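Local coordinates for methyltransferase-like protein (Saccharopolyspora spinosa, PDB 4PNE), which catalyses a [4+2] cycloaddition in spinosyn biosynthesis, on a fold of the S-adenosylmethionine-dependent methyltransferase type, at residues Ala59-Tyr64 with Trp165-Leu170; Gly194-Val199 with Tyr292-Ala297; Thr119-Ser124 with Val149-Leu154; Tyr64-Gly69 with Ala77-Asp82. All coordinates share one frame; numbering follows the deposited sequence.

Contact 1 of 4, residues Ala59-Tyr64 with Trp165-Leu170; sequences AIHHGY and WAMQSL. With SAH (S-adenosyl-L-homocysteine), chain C; MLI (malonate ion), chain D.
Gln168 CG sits beside its own backbone N (chi1 -76°), and the chain runs straight on from there (chi2 176°), which carries the amide across to His61 and His62. His61 turns its ring inward with CG lodged between its backbone N and carbonyl carbon (chi1 63°). The Gln168 amide then faces two ways. Gln168 OE1 accepts from His62 N at 2.9 Å, in the carbonyl plane and on a lone pair. The same oxygen is hydrogen-bonded to Tyr292 OH, so two groups grip it. Gln168 NE2 gives a nearly straight bond of 2.8 Å to O7 of the malonate, an ion probably taken from the crystallisation liquor. His62 ND1 reaches that O7 as well, at 2.6 Å. The His62 ring stands nearly upright to the amide plane.

His61 ND1 donates to SAH OXT at 2.6 Å, and the carboxylate oxygen meets the ring edge-on. His61 NE2 is bonded to Ala77 O, so both ring nitrogens are engaged and the ring's rotation is fixed. Met167 SD approaches this ring obliquely, 4.0 Å from His61 CE1. Backbone atoms hold further groups of the amino-acid end. Ile60 N binds SAH O at 2.9 Å. Met167 O accepts from SAH N, also at 2.9 Å. This is the pocket for the amino-acid (homocysteine) end of SAH in a Rossmann-like methyltransferase fold, at the C-terminal end of strand 161-167.

Contact 2 of 4, residues Gly194-Val199 with Tyr292-Ala297; sequences GVTEVV and YAILTA
Tyr292 lays one face of its ring against the backbone carbonyl of Glu197, whose oxygen lies 3.3 Å from Tyr292 CD1 and is offset toward the rim. The ring fills the hollow beside Thr196 and Val198, on the face of the sheet that also carries Ile294. Val198 CG2 is the bump at the ring's edge, 3.7 Å from Tyr292 CE1. Tyr292 CG lies anti to the backbone N (chi1 -154°), which sends the ring across the neighbouring strand and brings OH to Thr196. There Thr196 OG1 donates to Tyr292 OH at 3.0 Å. Thr196 and Ile294 point the same way, side by side, with CG2 of the threonine 4.1 Å from CG1 of the isoleucine.

On the other face, Val195 and Leu295 sit abreast, CB to CB 4.2 Å. Helix 223-233 packs over this face. At one end Val199 CG2 lies 3.8 Å from Tyr292 N, and its CG1 is near the small Ala293.

The axes of the two short segments run antiparallel, at 163°. Val195 and Leu295 exchange two nearly straight backbone bonds, and Glu197 and Ala293 exchange two more that are less straight. Glu197 OE2 accepts the backbone N-H of Val198, so part of this buried carboxylate is satisfied locally. Tyr292 OH also bonds Gln168 OE1. Thr196, Tyr292 and Gln168 thus form a chain of hydrogen bonds from the sheet to the SAH pocket.

Contact 3 of 4, residues Thr119-Ser124 with Val149-Leu154; sequences TGITVS and VDAMSL. With SAH (S-adenosyl-L-homocysteine), chain C.
Thr122 OG1 is held by several groups. The ribose O2' of SAH donates to it at 2.8 Å, and the backbone N of Ser124 donates to it at 3.1 Å, an ST turn. Gln127 OE1 is a further partner. The hydroxyl lies anti to the Thr122 backbone N (chi1 172°).

The backbones meet through Val149 N and Thr122 O, 3.1 Å apart, with the donor above the carbonyl plane. Beside this bond, Ile121 packs between strand and loop. Its CG2 presses on Val149 CB at 3.6 Å, while its CD1 reaches Leu154 CD2, also at 3.6 Å.

The loop offers its polar groups to the adenine. Ala151 N donates to SAH N1 at 2.9 Å, and SAH N6 donates to Asp150 OD1 at 3.1 Å. That oxygen also takes the backbone N of Met152 from above the carboxylate plane, forming an Asx turn, and Asp150 OD2 bonds Ser36 OG. Val123 CG1 packs over one face of the adenine, 3.4 Å from SAH N1. The paired donor and acceptor match the N1 and N6 pattern of adenine. The Asx turn steadies the aspartate oxygen, and the type I turn from Asp150 to Ser153 shapes the backbone that presents Ala151 N.

Contact 4 of 4, residues Tyr64-Gly69 with Ala77-Asp82; sequences YWENDG and ADRLTD
The loop after helix 36-54 leads into helix 73-88, and here its Tyr64-Gly69 part folds back on that helix. Tyr64 lies along Arg79, both side chains pointing the same way. Tyr64 CD1 touches Arg79 CG at 3.7 Å, and the ring and guanidinium planes are nearly perpendicular. At the base, Tyr64 CB meets Leu80 CB at 4.1 Å. Leu80 continues inward to pack on His61 and Tyr292.

At the solvent-facing edge, Glu66 and Arg79 form a salt bridge. The arginine approaches side-on and gives two hydrogen bonds to a single oxygen, Glu66 OE2: one from NE at 3.0 Å and one from NH2, also at 3.0 Å. The oxygen lies in the guanidinium plane. It takes NE on its anti lone pair and NH2 nearly along its C-O axis. A bend in the arginine chain (chi2 62°) lets the guanidinium turn to the acid, and Glu66 bends at chi2 as well (-72°). Its other oxygen, OE1, forms a salt bridge with Arg246, so two arginines share the charge and probably favour the ionised acid. It is loop-on-helix packing that ties the chain after the SAH-binding residues Ile60 and His61 to helix 73-88.

From the N terminus, the loop after helix 36-54 supplies the first halves of contacts 1 and 4, which share Tyr64. Contact 4 closes within a few residues, on helix 73-88. Contact 1 stays open for about a hundred residues, until strand 161-167, and both contacts 4 and 3 nest inside its loop. Contact 3 joins the end of strand 117-122 to the loop after strand 144-148. Contact 2 follows in series, pairing strand 191-200 with strand 290-298 and closing a loop of about ninety residues. Contacts 1 and 3 hold opposite ends of SAH. Contacts 1, 2 and 4 touch one another, tying the loop before helix 73-88, and that helix, to the sheet.

Contact 1 of 4, residues Ala59-Tyr64 with Trp165-Leu170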
# COMPACT_ATOMS: atom_id res chain seq x y z
N ALA A 59 -5.02 5.26 -6.78
CA ALA A 59 -4.68 4.23 -5.80
C ALA A 59 -3.74 3.19 -6.42
O ALA A 59 -3.94 2.76 -7.54
CB ALA A 59 -5.95 3.55 -5.28
N ILE A 60 -2.71 2.78 -5.69
CA ILE A 60 -1.82 1.72 -6.11
C ILE A 60 -1.99 0.55 -5.14
O ILE A 60 -1.06 0.09 -4.49
CB ILE A 60 -0.38 2.19 -6.16
CG1 ILE A 60 -0.30 3.59 -6.80
CG2 ILE A 60 0.46 1.18 -6.95
CD1 ILE A 60 1.11 4.21 -6.77
N HIS A 61 -3.22 0.08 -5.06
CA HIS A 61 -3.52 -1.12 -4.29
C HIS A 61 -4.71 -1.83 -4.95
O HIS A 61 -5.40 -1.25 -5.80
CB HIS A 61 -3.78 -0.78 -2.81
CG HIS A 61 -4.96 0.12 -2.57
ND1 HIS A 61 -4.81 1.36 -1.98
CD2 HIS A 61 -6.28 -0.04 -2.79
CE1 HIS A 61 -6.00 1.93 -1.87
NE2 HIS A 61 -6.91 1.10 -2.34
N HIS A 62 -4.91 -3.09 -4.59
CA HIS A 62 -5.96 -3.93 -5.17
C HIS A 62 -7.35 -3.39 -4.87
O HIS A 62 -7.58 -2.75 -3.82
CB HIS A 62 -5.85 -5.35 -4.63
CG HIS A 62 -4.84 -6.19 -5.34
ND1 HIS A 62 -3.63 -5.71 -5.81
CD2 HIS A 62 -4.86 -7.51 -5.65
CE1 HIS A 62 -2.98 -6.68 -6.41
NE2 HIS A 62 -3.69 -7.79 -6.31
N GLY A 63 -8.30 -3.69 -5.73
CA GLY A 63 -9.69 -3.38 -5.46
C GLY A 63 -10.34 -4.46 -4.61
O GLY A 63 -9.91 -5.62 -4.61
N TYR A 64 -11.42 -4.06 -3.96
CA TYR A 64 -12.27 -4.95 -3.17
C TYR A 64 -13.69 -4.84 -3.71
O TYR A 64 -14.27 -3.75 -3.77
CB TYR A 64 -12.20 -4.54 -1.69
CG TYR A 64 -13.07 -5.27 -0.70
CD1 TYR A 64 -14.43 -5.02 -0.63
CD2 TYR A 64 -12.52 -6.17 0.18
CE1 TYR A 64 -15.22 -5.66 0.30
CE2 TYR A 64 -13.30 -6.83 1.12
CZ TYR A 64 -14.65 -6.57 1.17
OH TYR A 64 -15.43 -7.22 2.10
N TRP A 165 -1.33 3.66 8.45
CA TRP A 165 -1.65 2.73 7.37
C TRP A 165 -0.35 2.14 6.79
O TRP A 165 0.64 2.83 6.64
CB TRP A 165 -2.38 3.41 6.23
CG TRP A 165 -3.66 4.02 6.53
CD1 TRP A 165 -4.48 3.72 7.57
CD2 TRP A 165 -4.28 5.08 5.81
NE1 TRP A 165 -5.61 4.49 7.51
CE2 TRP A 165 -5.51 5.34 6.44
CE3 TRP A 165 -3.95 5.81 4.66
CZ2 TRP A 165 -6.37 6.33 6.00
CZ3 TRP A 165 -4.82 6.77 4.20
CH2 TRP A 165 -6.01 7.02 4.86
N ALA A 166 -0.41 0.88 6.34
CA ALA A 166 0.59 0.36 5.41
C ALA A 166 -0.19 -0.46 4.40
O ALA A 166 -0.38 -1.66 4.60
CB ALA A 166 1.67 -0.46 6.10
N MET A 167 -0.70 0.23 3.39
CA MET A 167 -1.48 -0.38 2.32
C MET A 167 -0.54 -0.74 1.20
O MET A 167 -0.14 0.12 0.44
CB MET A 167 -2.58 0.57 1.87
CG MET A 167 -3.78 0.63 2.79
SD MET A 167 -5.22 1.50 2.06
CE MET A 167 -4.74 3.13 2.56
N GLN A 168 -0.16 -2.03 1.20
CA GLN A 168 0.75 -2.66 0.25
C GLN A 168 2.12 -1.98 0.17
O GLN A 168 2.67 -1.75 -0.91
CB GLN A 168 0.11 -2.76 -1.14
CG GLN A 168 -0.90 -3.84 -1.24
CD GLN A 168 -1.60 -3.86 -2.59
OE1 GLN A 168 -2.82 -3.80 -2.66
NE2 GLN A 168 -0.82 -3.87 -3.66
N SER A 169 2.66 -1.62 1.32
CA SER A 169 4.00 -1.05 1.37
C SER A 169 5.04 -1.91 2.10
O SER A 169 6.20 -1.91 1.72
CB SER A 169 3.94 0.34 1.99
OG SER A 169 3.47 0.24 3.31
N LEU A 170 4.65 -2.66 3.14
CA LEU A 170 5.66 -3.36 3.94
C LEU A 170 6.44 -4.39 3.14
O LEU A 170 7.64 -4.56 3.35
CB LEU A 170 4.99 -4.05 5.14
CG LEU A 170 4.38 -3.12 6.20
CD1 LEU A 170 3.70 -3.91 7.27
CD2 LEU A 170 5.47 -2.26 6.81
N SAH C . -0.38 3.01 -0.02
CA SAH C . -0.42 3.51 -1.40
CB SAH C . 0.74 3.03 -2.27
CG SAH C . 1.12 1.57 -2.22
SD SAH C . 2.37 1.20 -3.46
C SAH C . -1.73 3.13 -2.02
O SAH C . -2.09 3.70 -3.04
OXT SAH C . -2.48 2.33 -1.45
C5' SAH C . 3.78 1.02 -2.33
C4' SAH C . 4.25 2.34 -1.73
O4' SAH C . 5.19 2.08 -0.69
C3' SAH C . 4.97 3.24 -2.71
O3' SAH C . 4.44 4.54 -2.50
C2' SAH C . 6.43 3.14 -2.30
O2' SAH C . 7.27 4.25 -2.62
C1' SAH C . 6.29 2.94 -0.79
N9 SAH C . 7.51 2.38 -0.18
C8 SAH C . 8.27 1.32 -0.53
N7 SAH C . 9.33 1.21 0.30
C5 SAH C . 9.25 2.23 1.18
C6 SAH C . 10.06 2.62 2.23
N6 SAH C . 11.15 1.95 2.56
N1 SAH C . 9.70 3.70 2.97
C2 SAH C . 8.57 4.42 2.67
N3 SAH C . 7.79 4.07 1.60
C4 SAH C . 8.12 2.97 0.90
C1 MLI D . -1.73 -2.08 -7.95
C2 MLI D . -1.43 -3.21 -6.97
C3 MLI D . -0.81 -1.96 -9.16
O6 MLI D . -0.37 -3.89 -6.99
O7 MLI D . -2.27 -3.46 -6.06
O8 MLI D . -0.84 -0.92 -9.90
O9 MLI D . -0.02 -2.89 -9.44

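Contact 2 of 4, residues Gly194-Val199 with Tyr292-Ala297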
# COMPACT_ATOMS: atom_id res chain seq x y z
N GLY A 194 -3.29 -0.20 10.40
CA GLY A 194 -4.00 -0.99 9.42
C GLY A 194 -3.08 -1.35 8.29
O GLY A 194 -2.49 -0.46 7.70
N VAL A 195 -2.98 -2.64 8.00
CA VAL A 195 -2.13 -3.19 6.96
C VAL A 195 -2.92 -3.93 5.91
O VAL A 195 -3.77 -4.76 6.24
CB VAL A 195 -1.09 -4.17 7.55
CG1 VAL A 195 -0.24 -4.90 6.49
CG2 VAL A 195 -0.24 -3.50 8.64
N THR A 196 -2.64 -3.67 4.63
CA THR A 196 -3.14 -4.55 3.59
C THR A 196 -2.00 -5.06 2.77
O THR A 196 -0.95 -4.40 2.61
CB THR A 196 -4.19 -3.91 2.70
OG1 THR A 196 -3.61 -2.93 1.85
CG2 THR A 196 -5.29 -3.27 3.53
N GLU A 197 -2.18 -6.27 2.25
CA GLU A 197 -1.12 -6.82 1.47
C GLU A 197 -1.61 -7.91 0.55
O GLU A 197 -2.58 -8.65 0.85
CB GLU A 197 -0.02 -7.34 2.39
CG GLU A 197 1.30 -7.50 1.73
CD GLU A 197 1.75 -6.26 0.95
OE1 GLU A 197 2.33 -5.36 1.61
OE2 GLU A 197 1.54 -6.25 -0.28
N VAL A 198 -0.93 -7.99 -0.59
CA VAL A 198 -0.97 -9.15 -1.48
C VAL A 198 -0.13 -10.26 -0.88
O VAL A 198 1.05 -10.05 -0.60
CB VAL A 198 -0.45 -8.80 -2.90
CG1 VAL A 198 -0.42 -10.01 -3.81
CG2 VAL A 198 -1.30 -7.68 -3.52
N VAL A 199 -0.74 -11.42 -0.67
CA VAL A 199 -0.07 -12.56 -0.03
C VAL A 199 -0.19 -13.83 -0.87
O VAL A 199 -0.98 -13.92 -1.77
CB VAL A 199 -0.66 -12.86 1.37
CG1 VAL A 199 -0.38 -11.70 2.32
CG2 VAL A 199 -2.16 -13.14 1.31
N TYR A 292 -5.29 -12.05 -0.48
CA TYR A 292 -5.23 -10.69 0.05
C TYR A 292 -5.64 -10.65 1.52
O TYR A 292 -6.57 -11.35 1.93
CB TYR A 292 -6.12 -9.77 -0.78
CG TYR A 292 -5.69 -8.33 -0.73
CD1 TYR A 292 -4.70 -7.87 -1.59
CD2 TYR A 292 -6.23 -7.43 0.18
CE1 TYR A 292 -4.28 -6.56 -1.56
CE2 TYR A 292 -5.81 -6.12 0.23
CZ TYR A 292 -4.84 -5.68 -0.64
OH TYR A 292 -4.41 -4.37 -0.61
N ALA A 293 -4.96 -9.81 2.31
CA ALA A 293 -5.20 -9.70 3.76
C ALA A 293 -5.42 -8.27 4.18
O ALA A 293 -4.76 -7.36 3.68
CB ALA A 293 -4.00 -10.30 4.53
N ILE A 294 -6.42 -8.05 5.05
CA ILE A 294 -6.56 -6.83 5.79
C ILE A 294 -6.29 -7.13 7.26
O ILE A 294 -6.95 -8.01 7.84
CB ILE A 294 -7.97 -6.20 5.64
CG1 ILE A 294 -8.33 -6.01 4.16
CG2 ILE A 294 -8.04 -4.87 6.39
CD1 ILE A 294 -9.80 -5.57 3.96
N LEU A 295 -5.26 -6.51 7.83
CA LEU A 295 -4.87 -6.70 9.23
C LEU A 295 -5.03 -5.39 10.02
O LEU A 295 -4.65 -4.32 9.55
CB LEU A 295 -3.42 -7.17 9.31
CG LEU A 295 -2.98 -8.25 8.30
CD1 LEU A 295 -1.48 -8.56 8.41
CD2 LEU A 295 -3.82 -9.53 8.46
N THR A 296 -5.56 -5.49 11.23
CA THR A 296 -5.62 -4.37 12.17
C THR A 296 -4.85 -4.79 13.41
O THR A 296 -5.04 -5.89 13.95
CB THR A 296 -7.07 -3.98 12.52
OG1 THR A 296 -7.82 -3.85 11.30
CG2 THR A 296 -7.12 -2.67 13.30
N ALA A 297 -3.95 -3.93 13.83
CA ALA A 297 -3.09 -4.19 14.95
C ALA A 297 -2.97 -2.93 15.76
O ALA A 297 -3.32 -1.85 15.27
CB ALA A 297 -1.74 -4.64 14.49

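Contact 3 of 4, residues Thr119-Ser124 with Val149-Leu154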
# COMPACT_ATOMS: atom_id res chain seq x y z
N THR A 119 0.16 12.49 7.62
CA THR A 119 1.54 12.58 7.18
C THR A 119 1.75 11.40 6.24
O THR A 119 1.78 10.28 6.71
CB THR A 119 2.52 12.52 8.37
OG1 THR A 119 2.26 13.61 9.28
CG2 THR A 119 3.97 12.58 7.90
N GLY A 120 1.92 11.63 4.94
CA GLY A 120 2.16 10.56 3.98
C GLY A 120 3.61 10.48 3.62
O GLY A 120 4.20 11.50 3.27
N ILE A 121 4.22 9.31 3.71
CA ILE A 121 5.61 9.14 3.36
C ILE A 121 5.80 8.12 2.24
O ILE A 121 5.09 7.13 2.16
CB ILE A 121 6.47 8.72 4.56
CG1 ILE A 121 6.02 7.39 5.16
CG2 ILE A 121 6.40 9.79 5.64
CD1 ILE A 121 7.00 6.81 6.19
N THR A 122 6.74 8.42 1.36
CA THR A 122 7.09 7.52 0.28
C THR A 122 8.57 7.69 -0.03
O THR A 122 9.15 8.71 0.32
CB THR A 122 6.25 7.77 -0.96
OG1 THR A 122 6.77 6.97 -2.04
CG2 THR A 122 6.27 9.26 -1.35
N VAL A 123 9.17 6.73 -0.69
CA VAL A 123 10.58 6.86 -1.09
C VAL A 123 10.74 7.37 -2.52
O VAL A 123 11.86 7.54 -3.00
CB VAL A 123 11.31 5.53 -0.91
CG1 VAL A 123 11.51 5.28 0.59
CG2 VAL A 123 10.53 4.35 -1.55
N SER A 124 9.61 7.62 -3.16
CA SER A 124 9.59 8.14 -4.52
C SER A 124 9.39 9.64 -4.54
O SER A 124 8.31 10.10 -4.17
CB SER A 124 8.47 7.46 -5.30
OG SER A 124 8.29 8.06 -6.57
N VAL A 149 10.50 9.98 2.83
CA VAL A 149 10.94 9.42 4.09
C VAL A 149 10.96 7.90 3.95
O VAL A 149 10.03 7.31 3.41
CB VAL A 149 9.99 9.84 5.25
CG1 VAL A 149 10.28 9.06 6.53
CG2 VAL A 149 10.07 11.32 5.50
N ASP A 150 12.04 7.29 4.44
CA ASP A 150 12.20 5.85 4.50
C ASP A 150 11.58 5.29 5.78
O ASP A 150 12.01 5.63 6.87
CB ASP A 150 13.69 5.50 4.44
CG ASP A 150 13.96 4.01 4.26
OD1 ASP A 150 13.10 3.16 4.58
OD2 ASP A 150 15.08 3.70 3.82
N ALA A 151 10.61 4.40 5.66
CA ALA A 151 9.89 3.87 6.80
C ALA A 151 10.78 3.04 7.70
O ALA A 151 10.43 2.81 8.85
CB ALA A 151 8.68 3.05 6.33
N MET A 152 11.93 2.60 7.20
CA MET A 152 12.84 1.82 8.03
C MET A 152 13.63 2.73 8.97
O MET A 152 14.33 2.24 9.88
CB MET A 152 13.77 0.98 7.17
CG MET A 152 13.01 -0.19 6.55
SD MET A 152 13.95 -1.21 5.41
CE MET A 152 13.96 -0.14 3.97
N SER A 153 13.48 4.05 8.78
CA SER A 153 14.10 5.03 9.68
C SER A 153 13.29 6.32 9.75
O SER A 153 13.58 7.29 9.06
CB SER A 153 15.51 5.35 9.22
OG SER A 153 16.11 6.19 10.19
N LEU A 154 12.33 6.36 10.66
CA LEU A 154 11.39 7.46 10.71
C LEU A 154 11.96 8.61 11.51
O LEU A 154 12.51 8.38 12.59
CB LEU A 154 10.08 6.98 11.33
CG LEU A 154 9.31 5.92 10.55
CD1 LEU A 154 8.09 5.51 11.38
CD2 LEU A 154 8.90 6.42 9.19
N SAH C . -0.38 3.01 -0.02
CA SAH C . -0.42 3.51 -1.40
CB SAH C . 0.74 3.03 -2.27
CG SAH C . 1.12 1.57 -2.22
SD SAH C . 2.37 1.20 -3.46
C SAH C . -1.73 3.13 -2.02
O SAH C . -2.09 3.70 -3.04
OXT SAH C . -2.48 2.33 -1.45
C5' SAH C . 3.78 1.02 -2.33
C4' SAH C . 4.25 2.34 -1.73
O4' SAH C . 5.19 2.08 -0.69
C3' SAH C . 4.97 3.24 -2.71
O3' SAH C . 4.44 4.54 -2.50
C2' SAH C . 6.43 3.14 -2.30
O2' SAH C . 7.27 4.25 -2.62
C1' SAH C . 6.29 2.94 -0.79
N9 SAH C . 7.51 2.38 -0.18
C8 SAH C . 8.27 1.32 -0.53
N7 SAH C . 9.33 1.21 0.30
C5 SAH C . 9.25 2.23 1.18
C6 SAH C . 10.06 2.62 2.23
N6 SAH C . 11.15 1.95 2.56
N1 SAH C . 9.70 3.70 2.97
C2 SAH C . 8.57 4.42 2.67
N3 SAH C . 7.79 4.07 1.60
C4 SAH C . 8.12 2.97 0.90

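Contact 4 of 4, residues Tyr64-Gly69 with Ala77-Asp82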
# COMPACT_ATOMS: atom_id res chain seq x y z
N TYR A 64 -11.42 -4.06 -3.96
CA TYR A 64 -12.27 -4.95 -3.17
C TYR A 64 -13.69 -4.84 -3.71
O TYR A 64 -14.27 -3.75 -3.77
CB TYR A 64 -12.20 -4.54 -1.69
CG TYR A 64 -13.07 -5.27 -0.70
CD1 TYR A 64 -14.43 -5.02 -0.63
CD2 TYR A 64 -12.52 -6.17 0.18
CE1 TYR A 64 -15.22 -5.66 0.30
CE2 TYR A 64 -13.30 -6.83 1.12
CZ TYR A 64 -14.65 -6.57 1.17
OH TYR A 64 -15.43 -7.22 2.10
N TRP A 65 -14.22 -5.98 -4.17
CA TRP A 65 -15.53 -6.05 -4.77
C TRP A 65 -16.53 -6.74 -3.86
O TRP A 65 -16.20 -7.67 -3.14
CB TRP A 65 -15.46 -6.79 -6.10
CG TRP A 65 -14.95 -6.02 -7.25
CD1 TRP A 65 -15.70 -5.39 -8.19
CD2 TRP A 65 -13.57 -5.84 -7.63
NE1 TRP A 65 -14.88 -4.82 -9.14
CE2 TRP A 65 -13.57 -5.09 -8.83
CE3 TRP A 65 -12.35 -6.25 -7.09
CZ2 TRP A 65 -12.40 -4.71 -9.47
CZ3 TRP A 65 -11.18 -5.87 -7.74
CH2 TRP A 65 -11.21 -5.15 -8.94
N GLU A 66 -17.78 -6.30 -3.96
CA GLU A 66 -18.90 -6.90 -3.25
C GLU A 66 -19.64 -7.98 -4.04
O GLU A 66 -20.39 -8.78 -3.48
CB GLU A 66 -19.89 -5.83 -2.85
CG GLU A 66 -19.27 -4.71 -2.03
CD GLU A 66 -18.93 -5.14 -0.62
OE1 GLU A 66 -19.20 -6.31 -0.26
OE2 GLU A 66 -18.38 -4.31 0.14
N ASN A 67 -19.41 -8.02 -5.34
CA ASN A 67 -20.05 -8.98 -6.23
C ASN A 67 -19.05 -9.50 -7.24
O ASN A 67 -17.85 -9.51 -6.97
CB ASN A 67 -21.25 -8.34 -6.91
CG ASN A 67 -20.86 -7.12 -7.73
OD1 ASN A 67 -19.68 -6.88 -7.98
ND2 ASN A 67 -21.86 -6.37 -8.18
N ASP A 68 -19.51 -9.90 -8.43
CA ASP A 68 -18.64 -10.59 -9.37
C ASP A 68 -17.87 -9.64 -10.28
O ASP A 68 -17.95 -9.77 -11.50
CB ASP A 68 -19.45 -11.59 -10.23
CG ASP A 68 -20.62 -10.94 -10.96
OD1 ASP A 68 -21.12 -9.88 -10.50
OD2 ASP A 68 -21.07 -11.52 -11.98
N GLY A 69 -17.17 -8.68 -9.67
CA GLY A 69 -16.21 -7.84 -10.40
C GLY A 69 -16.77 -6.70 -11.21
O GLY A 69 -16.09 -6.21 -12.11
N ALA A 77 -10.83 -0.12 -5.63
CA ALA A 77 -9.72 0.35 -4.81
C ALA A 77 -10.20 1.39 -3.80
O ALA A 77 -9.76 1.39 -2.64
CB ALA A 77 -8.61 0.93 -5.69
N ASP A 78 -11.15 2.23 -4.19
CA ASP A 78 -11.67 3.22 -3.24
C ASP A 78 -12.43 2.51 -2.10
O ASP A 78 -12.43 2.96 -0.96
CB ASP A 78 -12.58 4.24 -3.94
CG ASP A 78 -11.82 5.29 -4.73
OD1 ASP A 78 -10.60 5.47 -4.52
OD2 ASP A 78 -12.47 5.94 -5.59
N ARG A 79 -13.08 1.39 -2.41
CA ARG A 79 -13.79 0.62 -1.39
C ARG A 79 -12.79 0.08 -0.38
O ARG A 79 -13.04 0.10 0.84
CB ARG A 79 -14.57 -0.51 -2.05
CG ARG A 79 -15.28 -1.43 -1.09
CD ARG A 79 -16.30 -0.70 -0.29
NE ARG A 79 -17.06 -1.65 0.53
CZ ARG A 79 -17.44 -1.45 1.79
NH1 ARG A 79 -17.15 -0.31 2.42
NH2 ARG A 79 -18.12 -2.40 2.42
N LEU A 80 -11.67 -0.42 -0.86
CA LEU A 80 -10.66 -0.93 0.04
C LEU A 80 -10.16 0.19 0.93
O LEU A 80 -10.06 0.04 2.15
CB LEU A 80 -9.52 -1.57 -0.73
CG LEU A 80 -8.47 -2.18 0.21
CD1 LEU A 80 -9.03 -3.35 1.05
CD2 LEU A 80 -7.30 -2.67 -0.55
N THR A 81 -9.88 1.34 0.35
CA THR A 81 -9.46 2.49 1.14
C THR A 81 -10.45 2.78 2.27
O THR A 81 -10.04 3.01 3.43
CB THR A 81 -9.29 3.73 0.24
OG1 THR A 81 -8.18 3.51 -0.63
CG2 THR A 81 -9.01 5.01 1.06
N ASP A 82 -11.74 2.79 1.93
CA ASP A 82 -12.80 3.09 2.90
C ASP A 82 -12.86 2.06 4.03
O ASP A 82 -13.05 2.41 5.21
CB ASP A 82 -14.16 3.16 2.21
CG ASP A 82 -14.28 4.33 1.23
OD1 ASP A 82 -13.42 5.25 1.28
OD2 ASP A 82 -15.24 4.34 0.42